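Local coordinates for Serine/threonine-protein kinase Tel1 (PDB 6SKY), which probably acts as a serine/threonine protein kinase that binds ATP, phosphorylates [ST]-Q motifs and activates checkpoint signalling when DNA is damaged, at residues L1766-R1769 with L1770-A1774; F1800-H1803 with L1804-Y1808; E2413-K2416 with K2417-K2421. All coordinates share one frame; numbering follows the deposited sequence.

Contact 1 (L1766-R1769 with L1770-A1774)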
ATOM      1  N   LEU A1766       2.419 -51.955 -36.421  1.00 41.82           N
ATOM      2  CA  LEU A1766       2.042 -50.908 -37.365  1.00 41.82           C
ATOM      3  C   LEU A1766       3.197 -50.545 -38.283  1.00 41.82           C
ATOM      4  O   LEU A1766       2.992 -50.280 -39.471  1.00 41.82           O
ATOM      5  CB  LEU A1766       1.548 -49.679 -36.614  1.00 41.82           C
ATOM      6  CG  LEU A1766       1.046 -48.536 -37.485  1.00 41.82           C
ATOM      7  CD1 LEU A1766      -0.079 -48.998 -38.361  1.00 41.82           C
ATOM      8  CD2 LEU A1766       0.590 -47.410 -36.622  1.00 41.82           C
ATOM      9  N   ALA A1767       4.422 -50.544 -37.763  1.00 40.26           N
ATOM     10  CA  ALA A1767       5.574 -50.258 -38.601  1.00 40.26           C
ATOM     11  C   ALA A1767       5.758 -51.325 -39.661  1.00 40.26           C
ATOM     12  O   ALA A1767       6.044 -51.011 -40.818  1.00 40.26           O
ATOM     13  CB  ALA A1767       6.825 -50.131 -37.739  1.00 40.26           C
ATOM     14  N   ILE A1768       5.596 -52.598 -39.290  1.00 43.98           N
ATOM     15  CA  ILE A1768       5.693 -53.665 -40.283  1.00 43.98           C
ATOM     16  C   ILE A1768       4.592 -53.528 -41.322  1.00 43.98           C
ATOM     17  O   ILE A1768       4.836 -53.653 -42.528  1.00 43.98           O
ATOM     18  CB  ILE A1768       5.650 -55.040 -39.597  1.00 43.98           C
ATOM     19  CG1 ILE A1768       6.867 -55.225 -38.703  1.00 43.98           C
ATOM     20  CG2 ILE A1768       5.618 -56.133 -40.625  1.00 43.98           C
ATOM     21  CD1 ILE A1768       6.809 -56.466 -37.866  1.00 43.98           C
ATOM     22  N   ARG A1769       3.362 -53.267 -40.874  1.00 48.85           N
ATOM     23  CA  ARG A1769       2.238 -53.148 -41.796  1.00 48.85           C
ATOM     24  C   ARG A1769       2.447 -52.016 -42.789  1.00 48.85           C
ATOM     25  O   ARG A1769       2.068 -52.130 -43.958  1.00 48.85           O
ATOM     26  CB  ARG A1769       0.953 -52.935 -41.007  1.00 48.85           C
ATOM     27  CG  ARG A1769      -0.269 -52.698 -41.850  1.00 48.85           C
ATOM     28  CD  ARG A1769      -0.861 -53.995 -42.339  1.00 48.85           C
ATOM     29  NE  ARG A1769      -2.301 -54.023 -42.123  1.00 48.85           N
ATOM     30  CZ  ARG A1769      -3.196 -53.517 -42.967  1.00 48.85           C
ATOM     31  NH1 ARG A1769      -4.488 -53.585 -42.682  1.00 48.85           N
ATOM     32  NH2 ARG A1769      -2.801 -52.942 -44.095  1.00 48.85           N
ATOM     33  N   LEU A1770       3.049 -50.914 -42.340  1.00 45.74           N
ATOM     34  CA  LEU A1770       3.318 -49.791 -43.233  1.00 45.74           C
ATOM     35  C   LEU A1770       4.471 -50.098 -44.175  1.00 45.74           C
ATOM     36  O   LEU A1770       4.378 -49.852 -45.381  1.00 45.74           O
ATOM     37  CB  LEU A1770       3.620 -48.535 -42.420  1.00 45.74           C
ATOM     38  CG  LEU A1770       2.444 -47.866 -41.724  1.00 45.74           C
ATOM     39  CD1 LEU A1770       2.931 -46.713 -40.885  1.00 45.74           C
ATOM     40  CD2 LEU A1770       1.455 -47.390 -42.755  1.00 45.74           C
ATOM     41  N   ALA A1771       5.570 -50.633 -43.645  1.00 47.39           N
ATOM     42  CA  ALA A1771       6.745 -50.875 -44.468  1.00 47.39           C
ATOM     43  C   ALA A1771       6.497 -51.946 -45.519  1.00 47.39           C
ATOM     44  O   ALA A1771       7.141 -51.932 -46.572  1.00 47.39           O
ATOM     45  CB  ALA A1771       7.929 -51.266 -43.589  1.00 47.39           C
ATOM     46  N   LEU A1772       5.582 -52.881 -45.260  1.00 51.05           N
ATOM     47  CA  LEU A1772       5.287 -53.900 -46.260  1.00 51.05           C
ATOM     48  C   LEU A1772       4.540 -53.337 -47.457  1.00 51.05           C
ATOM     49  O   LEU A1772       4.576 -53.939 -48.531  1.00 51.05           O
ATOM     50  CB  LEU A1772       4.476 -55.035 -45.641  1.00 51.05           C
ATOM     51  CG  LEU A1772       5.226 -56.009 -44.735  1.00 51.05           C
ATOM     52  CD1 LEU A1772       4.271 -57.033 -44.173  1.00 51.05           C
ATOM     53  CD2 LEU A1772       6.358 -56.683 -45.477  1.00 51.05           C
ATOM     54  N   SER A1773       3.877 -52.198 -47.302  1.00 54.55           N
ATOM     55  CA  SER A1773       3.074 -51.618 -48.368  1.00 54.55           C
ATOM     56  C   SER A1773       3.893 -50.833 -49.384  1.00 54.55           C
ATOM     57  O   SER A1773       3.306 -50.237 -50.291  1.00 54.55           O
ATOM     58  CB  SER A1773       2.002 -50.707 -47.770  1.00 54.55           C
ATOM     59  OG  SER A1773       2.592 -49.610 -47.100  1.00 54.55           O
ATOM     60  N   ALA A1774       5.217 -50.814 -49.265  1.00 56.69           N
ATOM     61  CA  ALA A1774       6.078 -50.056 -50.175  1.00 56.69           C
ATOM     62  C   ALA A1774       7.316 -50.872 -50.502  1.00 56.69           C
ATOM     63  O   ALA A1774       8.405 -50.619 -49.978  1.00 56.69           O
ATOM     64  CB  ALA A1774       6.461 -48.705 -49.570  1.00 56.69           C
TER
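Arg-1769 carries the one flat side-chain group of this helical turn, and its guanidinium lays neither face nor edge on 1770-1774; the side-chain touch across the segments is made instead by Ile-1768 and Leu-1772. These two run alongside each other, pointing the same way, and their touching branches are CG2 of Ile-1768 and CD1 of Leu-1772, 3.9 Å apart. A looser pair, Leu-1766 CG and Leu-1770 CD1, is separated by 4.3 Å. Bends at chi2 (83°) and chi3 (132°) take the planar end of Arg-1769 off to Glu-1750, whose OE2 forms a salt bridge with NH1. Between the segments the backbone bonds are regular i to i+4 ones, from Leu-1770 N to Leu-1766 O, Ala-1771 N to Ala-1767 O and Leu-1772 N to Ile-1768 O, the last at 2.9 Å. Overlapping the last of these bonds, Ala-1771 to Ala-1774 form a type I beta turn, and Leu-1770 O accepts from Ser-1773 twice: from N at 3.1 Å and from OG, modelled at a doubtfully short distance. Segment 1766-1769 and the start of 1770-1774 lie on helix 1762-1771 of the alpha solenoid. Leu-1766 and Leu-1770 pack against helices 1793-1808 and 1815-1827, whereas Ala-1767, Ile-1768 and Leu-1772 meet helix 1783-1789.

Contact 2 (F1800-H1803 with L1804-Y1808)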
ATOM      1  N   PHE A1800      10.480 -42.223 -39.031  1.00 30.55           N
ATOM      2  CA  PHE A1800      11.140 -42.330 -40.321  1.00 30.55           C
ATOM      3  C   PHE A1800      10.357 -43.227 -41.263  1.00 30.55           C
ATOM      4  O   PHE A1800      10.237 -42.935 -42.454  1.00 30.55           O
ATOM      5  CB  PHE A1800      12.555 -42.855 -40.136  1.00 30.55           C
ATOM      6  CG  PHE A1800      13.381 -42.036 -39.207  1.00 30.55           C
ATOM      7  CD1 PHE A1800      13.618 -40.710 -39.461  1.00 30.55           C
ATOM      8  CD2 PHE A1800      13.934 -42.593 -38.090  1.00 30.55           C
ATOM      9  CE1 PHE A1800      14.377 -39.963 -38.613  1.00 30.55           C
ATOM     10  CE2 PHE A1800      14.694 -41.841 -37.247  1.00 30.55           C
ATOM     11  CZ  PHE A1800      14.913 -40.528 -37.513  1.00 30.55           C
ATOM     12  N   VAL A1801       9.801 -44.317 -40.744  1.00 30.20           N
ATOM     13  CA  VAL A1801       9.019 -45.217 -41.579  1.00 30.20           C
ATOM     14  C   VAL A1801       7.755 -44.527 -42.059  1.00 30.20           C
ATOM     15  O   VAL A1801       7.410 -44.587 -43.247  1.00 30.20           O
ATOM     16  CB  VAL A1801       8.697 -46.509 -40.813  1.00 30.20           C
ATOM     17  CG1 VAL A1801       7.813 -47.397 -41.637  1.00 30.20           C
ATOM     18  CG2 VAL A1801       9.963 -47.231 -40.455  1.00 30.20           C
ATOM     19  N   VAL A1802       7.036 -43.874 -41.146  1.00 28.06           N
ATOM     20  CA  VAL A1802       5.808 -43.183 -41.531  1.00 28.06           C
ATOM     21  C   VAL A1802       6.097 -42.146 -42.605  1.00 28.06           C
ATOM     22  O   VAL A1802       5.385 -42.054 -43.611  1.00 28.06           O
ATOM     23  CB  VAL A1802       5.143 -42.546 -40.304  1.00 28.06           C
ATOM     24  CG1 VAL A1802       4.035 -41.648 -40.738  1.00 28.06           C
ATOM     25  CG2 VAL A1802       4.613 -43.605 -39.399  1.00 28.06           C
ATOM     26  N   HIS A1803       7.155 -41.358 -42.417  1.00 27.09           N
ATOM     27  CA  HIS A1803       7.476 -40.332 -43.395  1.00 27.09           C
ATOM     28  C   HIS A1803       7.861 -40.937 -44.735  1.00 27.09           C
ATOM     29  O   HIS A1803       7.448 -40.434 -45.780  1.00 27.09           O
ATOM     30  CB  HIS A1803       8.596 -39.438 -42.884  1.00 27.09           C
ATOM     31  CG  HIS A1803       9.105 -38.477 -43.907  1.00 27.09           C
ATOM     32  ND1 HIS A1803      10.436 -38.373 -44.235  1.00 27.09           N
ATOM     33  CD2 HIS A1803       8.457 -37.583 -44.685  1.00 27.09           C
ATOM     34  CE1 HIS A1803      10.589 -37.456 -45.169  1.00 27.09           C
ATOM     35  NE2 HIS A1803       9.402 -36.960 -45.459  1.00 27.09           N
ATOM     36  N   LEU A1804       8.661 -42.003 -44.735  1.00 32.80           N
ATOM     37  CA  LEU A1804       9.074 -42.602 -46.000  1.00 32.80           C
ATOM     38  C   LEU A1804       7.882 -43.138 -46.775  1.00 32.80           C
ATOM     39  O   LEU A1804       7.790 -42.948 -47.992  1.00 32.80           O
ATOM     40  CB  LEU A1804      10.087 -43.713 -45.752  1.00 32.80           C
ATOM     41  CG  LEU A1804      11.525 -43.275 -45.523  1.00 32.80           C
ATOM     42  CD1 LEU A1804      12.339 -44.437 -45.051  1.00 32.80           C
ATOM     43  CD2 LEU A1804      12.100 -42.741 -46.796  1.00 32.80           C
ATOM     44  N   VAL A1805       6.939 -43.775 -46.088  1.00 33.57           N
ATOM     45  CA  VAL A1805       5.766 -44.299 -46.779  1.00 33.57           C
ATOM     46  C   VAL A1805       4.905 -43.166 -47.323  1.00 33.57           C
ATOM     47  O   VAL A1805       4.470 -43.195 -48.484  1.00 33.57           O
ATOM     48  CB  VAL A1805       4.965 -45.214 -45.844  1.00 33.57           C
ATOM     49  CG1 VAL A1805       3.645 -45.559 -46.466  1.00 33.57           C
ATOM     50  CG2 VAL A1805       5.751 -46.455 -45.559  1.00 33.57           C
ATOM     51  N   LEU A1806       4.624 -42.159 -46.489  1.00 31.68           N
ATOM     52  CA  LEU A1806       3.769 -41.064 -46.931  1.00 31.68           C
ATOM     53  C   LEU A1806       4.403 -40.302 -48.081  1.00 31.68           C
ATOM     54  O   LEU A1806       3.706 -39.862 -48.997  1.00 31.68           O
ATOM     55  CB  LEU A1806       3.479 -40.120 -45.772  1.00 31.68           C
ATOM     56  CG  LEU A1806       2.598 -40.605 -44.632  1.00 31.68           C
ATOM     57  CD1 LEU A1806       2.511 -39.535 -43.590  1.00 31.68           C
ATOM     58  CD2 LEU A1806       1.237 -40.936 -45.128  1.00 31.68           C
ATOM     59  N   ALA A1807       5.722 -40.134 -48.056  1.00 34.39           N
ATOM     60  CA  ALA A1807       6.395 -39.427 -49.131  1.00 34.39           C
ATOM     61  C   ALA A1807       6.449 -40.258 -50.396  1.00 34.39           C
ATOM     62  O   ALA A1807       6.415 -39.704 -51.498  1.00 34.39           O
ATOM     63  CB  ALA A1807       7.804 -39.041 -48.702  1.00 34.39           C
ATOM     64  N   TYR A1808       6.547 -41.579 -50.265  1.00 45.51           N
ATOM     65  CA  TYR A1808       6.549 -42.441 -51.438  1.00 45.51           C
ATOM     66  C   TYR A1808       5.218 -42.384 -52.157  1.00 45.51           C
ATOM     67  O   TYR A1808       5.161 -42.088 -53.354  1.00 45.51           O
ATOM     68  CB  TYR A1808       6.867 -43.871 -51.031  1.00 45.51           C
ATOM     69  CG  TYR A1808       6.718 -44.870 -52.143  1.00 45.51           C
ATOM     70  CD1 TYR A1808       7.596 -44.880 -53.208  1.00 45.51           C
ATOM     71  CD2 TYR A1808       5.709 -45.816 -52.117  1.00 45.51           C
ATOM     72  CE1 TYR A1808       7.468 -45.791 -54.220  1.00 45.51           C
ATOM     73  CE2 TYR A1808       5.572 -46.732 -53.126  1.00 45.51           C
ATOM     74  CZ  TYR A1808       6.456 -46.715 -54.173  1.00 45.51           C
ATOM     75  OH  TYR A1808       6.328 -47.627 -55.186  1.00 45.51           O
TER
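Leu-1804 rests on the carbonyl of Phe-1800: its N donates to Phe-1800 O at 2.9 Å, and its CG lies 3.3 Å from the same oxygen. The ring of Phe-1800 takes no part here, since it leads away from 1804-1808 to an edge-to-face pairing with Tyr-1848. Val-1805 follows with a nearly straight bond from its N to Val-1801 O (N-H...O angle 166°), while its CG2 sits 3.4 Å from that acceptor. Leu-1806 repeats the backbone bond, to Val-1802 O, and adds the apolar side-chain pair of the contact, its CD1 lying 3.9 Å from Val-1802 CG1. These two side chains run alongside each other and point the same way; the Val-1802 branch that faces the leucine is the one set opposite the backbone N (chi1 170°). Ala-1807 bonds through N to His-1803 O and puts its CB 4.2 Å from His-1803 NE2, approaching the imidazole obliquely. Tyr-1808 does not touch 1800-1803, but its N continues the ladder to Leu-1804 O at 2.9 Å. Away from the helix, His-1803 ND1 is hydrogen-bonded to Ser-1670 OG and its ring meets Trp-1866 edge-to-face, two partners that should limit its rotation. Chemically, then, the amides of 1804-1808 are paired with the carbonyls of 1800-1804, which lets the valine and leucine side chains be buried with these polar groups satisfied, and the histidine nitrogen ND1 reaches a partner on helix 1670-1684.

Contact 3 (E2413-K2416 with K2417-K2421)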
ATOM      1  N   GLU A2413      39.478  23.823  -7.134  1.00 43.88           N
ATOM      2  CA  GLU A2413      40.530  23.478  -6.182  1.00 43.88           C
ATOM      3  C   GLU A2413      40.287  22.112  -5.559  1.00 43.88           C
ATOM      4  O   GLU A2413      41.219  21.305  -5.434  1.00 43.88           O
ATOM      5  CB  GLU A2413      40.642  24.541  -5.096  1.00 43.88           C
ATOM      6  CG  GLU A2413      41.061  25.898  -5.607  1.00 43.88           C
ATOM      7  CD  GLU A2413      42.328  25.854  -6.436  1.00 43.88           C
ATOM      8  OE1 GLU A2413      43.225  25.045  -6.117  1.00 43.88           O
ATOM      9  OE2 GLU A2413      42.425  26.629  -7.407  1.00 43.88           O
ATOM     10  N   VAL A2414      39.044  21.823  -5.172  1.00 38.51           N
ATOM     11  CA  VAL A2414      38.760  20.511  -4.594  1.00 38.51           C
ATOM     12  C   VAL A2414      39.020  19.406  -5.612  1.00 38.51           C
ATOM     13  O   VAL A2414      39.604  18.359  -5.289  1.00 38.51           O
ATOM     14  CB  VAL A2414      37.321  20.458  -4.063  1.00 38.51           C
ATOM     15  CG1 VAL A2414      37.037  19.105  -3.484  1.00 38.51           C
ATOM     16  CG2 VAL A2414      37.122  21.513  -3.025  1.00 38.51           C
ATOM     17  N   VAL A2415      38.590  19.619  -6.855  1.00 34.99           N
ATOM     18  CA  VAL A2415      38.800  18.614  -7.888  1.00 34.99           C
ATOM     19  C   VAL A2415      40.281  18.423  -8.149  1.00 34.99           C
ATOM     20  O   VAL A2415      40.758  17.294  -8.285  1.00 34.99           O
ATOM     21  CB  VAL A2415      38.050  19.000  -9.169  1.00 34.99           C
ATOM     22  CG1 VAL A2415      38.463  18.098 -10.288  1.00 34.99           C
ATOM     23  CG2 VAL A2415      36.570  18.904  -8.944  1.00 34.99           C
ATOM     24  N   LYS A2416      41.034  19.518  -8.230  1.00 38.85           N
ATOM     25  CA  LYS A2416      42.472  19.410  -8.415  1.00 38.85           C
ATOM     26  C   LYS A2416      43.097  18.581  -7.315  1.00 38.85           C
ATOM     27  O   LYS A2416      44.007  17.786  -7.564  1.00 38.85           O
ATOM     28  CB  LYS A2416      43.103  20.795  -8.442  1.00 38.85           C
ATOM     29  CG  LYS A2416      44.609  20.752  -8.408  1.00 38.85           C
ATOM     30  CD  LYS A2416      45.200  22.130  -8.284  1.00 38.85           C
ATOM     31  CE  LYS A2416      46.705  22.053  -8.180  1.00 38.85           C
ATOM     32  NZ  LYS A2416      47.310  23.399  -8.067  1.00 38.85           N
ATOM     33  N   LYS A2417      42.609  18.741  -6.089  1.00 38.99           N
ATOM     34  CA  LYS A2417      43.219  18.030  -4.977  1.00 38.99           C
ATOM     35  C   LYS A2417      42.912  16.538  -5.017  1.00 38.99           C
ATOM     36  O   LYS A2417      43.774  15.721  -4.684  1.00 38.99           O
ATOM     37  CB  LYS A2417      42.758  18.644  -3.663  1.00 38.99           C
ATOM     38  CG  LYS A2417      43.542  18.185  -2.470  1.00 38.99           C
ATOM     39  CD  LYS A2417      43.073  18.894  -1.228  1.00 38.99           C
ATOM     40  CE  LYS A2417      43.706  18.302   0.008  1.00 38.99           C
ATOM     41  NZ  LYS A2417      43.164  18.942   1.234  1.00 38.99           N
ATOM     42  N   TRP A2418      41.699  16.151  -5.418  1.00 36.76           N
ATOM     43  CA  TRP A2418      41.288  14.758  -5.249  1.00 36.76           C
ATOM     44  C   TRP A2418      41.111  13.956  -6.533  1.00 36.76           C
ATOM     45  O   TRP A2418      40.741  12.785  -6.448  1.00 36.76           O
ATOM     46  CB  TRP A2418      39.985  14.686  -4.448  1.00 36.76           C
ATOM     47  CG  TRP A2418      40.135  15.198  -3.074  1.00 36.76           C
ATOM     48  CD1 TRP A2418      39.701  16.389  -2.595  1.00 36.76           C
ATOM     49  CD2 TRP A2418      40.797  14.549  -1.993  1.00 36.76           C
ATOM     50  NE1 TRP A2418      40.039  16.522  -1.277  1.00 36.76           N
ATOM     51  CE2 TRP A2418      40.717  15.401  -0.886  1.00 36.76           C
ATOM     52  CE3 TRP A2418      41.451  13.326  -1.855  1.00 36.76           C
ATOM     53  CZ2 TRP A2418      41.261  15.072   0.341  1.00 36.76           C
ATOM     54  CZ3 TRP A2418      41.988  13.002  -0.640  1.00 36.76           C
ATOM     55  CH2 TRP A2418      41.892  13.869   0.443  1.00 36.76           C
ATOM     56  N   ILE A2419      41.373  14.519  -7.712  1.00 35.62           N
ATOM     57  CA  ILE A2419      41.008  13.819  -8.942  1.00 35.62           C
ATOM     58  C   ILE A2419      41.978  12.705  -9.317  1.00 35.62           C
ATOM     59  O   ILE A2419      41.579  11.757  -9.998  1.00 35.62           O
ATOM     60  CB  ILE A2419      40.886  14.822 -10.102  1.00 35.62           C
ATOM     61  CG1 ILE A2419      40.255  14.182 -11.335  1.00 35.62           C
ATOM     62  CG2 ILE A2419      42.235  15.364 -10.469  1.00 35.62           C
ATOM     63  CD1 ILE A2419      38.810  13.866 -11.198  1.00 35.62           C
ATOM     64  N   ASN A2420      43.229  12.765  -8.883  1.00 40.50           N
ATOM     65  CA  ASN A2420      44.219  11.814  -9.372  1.00 40.50           C
ATOM     66  C   ASN A2420      44.158  10.460  -8.689  1.00 40.50           C
ATOM     67  O   ASN A2420      44.987   9.600  -8.994  1.00 40.50           O
ATOM     68  CB  ASN A2420      45.620  12.391  -9.217  1.00 40.50           C
ATOM     69  CG  ASN A2420      45.875  13.526 -10.158  1.00 40.50           C
ATOM     70  OD1 ASN A2420      46.142  13.317 -11.336  1.00 40.50           O
ATOM     71  ND2 ASN A2420      45.789  14.746  -9.649  1.00 40.50           N
ATOM     72  N   LYS A2421      43.211  10.240  -7.788  1.00 38.30           N
ATOM     73  CA  LYS A2421      43.118   8.982  -7.070  1.00 38.30           C
ATOM     74  C   LYS A2421      41.988   8.106  -7.566  1.00 38.30           C
ATOM     75  O   LYS A2421      41.857   6.969  -7.110  1.00 38.30           O
ATOM     76  CB  LYS A2421      42.957   9.249  -5.579  1.00 38.30           C
ATOM     77  CG  LYS A2421      44.114  10.029  -5.017  1.00 38.30           C
ATOM     78  CD  LYS A2421      43.816  10.586  -3.653  1.00 38.30           C
ATOM     79  CE  LYS A2421      44.904  11.548  -3.241  1.00 38.30           C
ATOM     80  NZ  LYS A2421      44.719  12.022  -1.849  1.00 38.30           N
TER
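Trp-2418 and Val-2414 meet one turn apart, the indole CD1 lying 3.9 Å from Val-2414 CG1, and the two side chains cross obliquely. In the tryptophan, chi1 (-64°) sets CG beside the backbone N, and chi2 (105°) turns the CD1 side of the ring toward Val-2414. There CD1 also comes within 3.3 Å of Val-2414 O, the same oxygen that accepts a hydrogen bond from Trp-2418 N at 3.0 Å. Over one face of the indole, offset toward its rim, lies CG of Lys-2417, 4.1 Å above the ring plane. The rest of that lysine is fully extended and its amine end leads away from 2413-2416; its N bonds to Glu-2413 O.

Ile-2419 and Val-2415 form the second pair, side by side and pointing the same way, with Val-2415 CG1 4.1 Å from Ile-2419 CB. In Ile-2419, CG1 takes the place opposite its own N (chi1 -169°), which leaves CG2 between N and the carbonyl carbon and close to Val-2415 O. That oxygen receives two weak bonds, from Ile-2419 N at 2.9 Å and from Trp-2418 N at 3.2 Å. Within the FAT region, residues 2413-2420 lie among three helices: Val-2414, Val-2415 and Trp-2418 pack on 2348-2387, Val-2415 also on 2394-2404, and Glu-2413, Val-2415, Lys-2416 and Asn-2420 on 2444-2459.

From the N terminus, contact 1 comes first on helix 1762-1771, contact 2 follows on 1793-1808 and contact 3 much later on 2409-2418. Each joins consecutive segments, so none closes a loop longer than a helical turn; they stand in series, neither nesting nor crossing. Contacts 1 and 2 nevertheless meet in space, their centres about 10 Å apart: Leu-1770 CD1 packs 3.8 Å from Val-1802 CG2, tying two solenoid helices together, and Ala-1774 CB, 3.9 Å from Tyr-1808 CD2, joins the chain following helix 1762-1771 to helix 1793-1808. Contact 3 touches neither; its nearest atoms are about 63 Å from contact 2, on the opposite side of the chain's centre, in the FAT region.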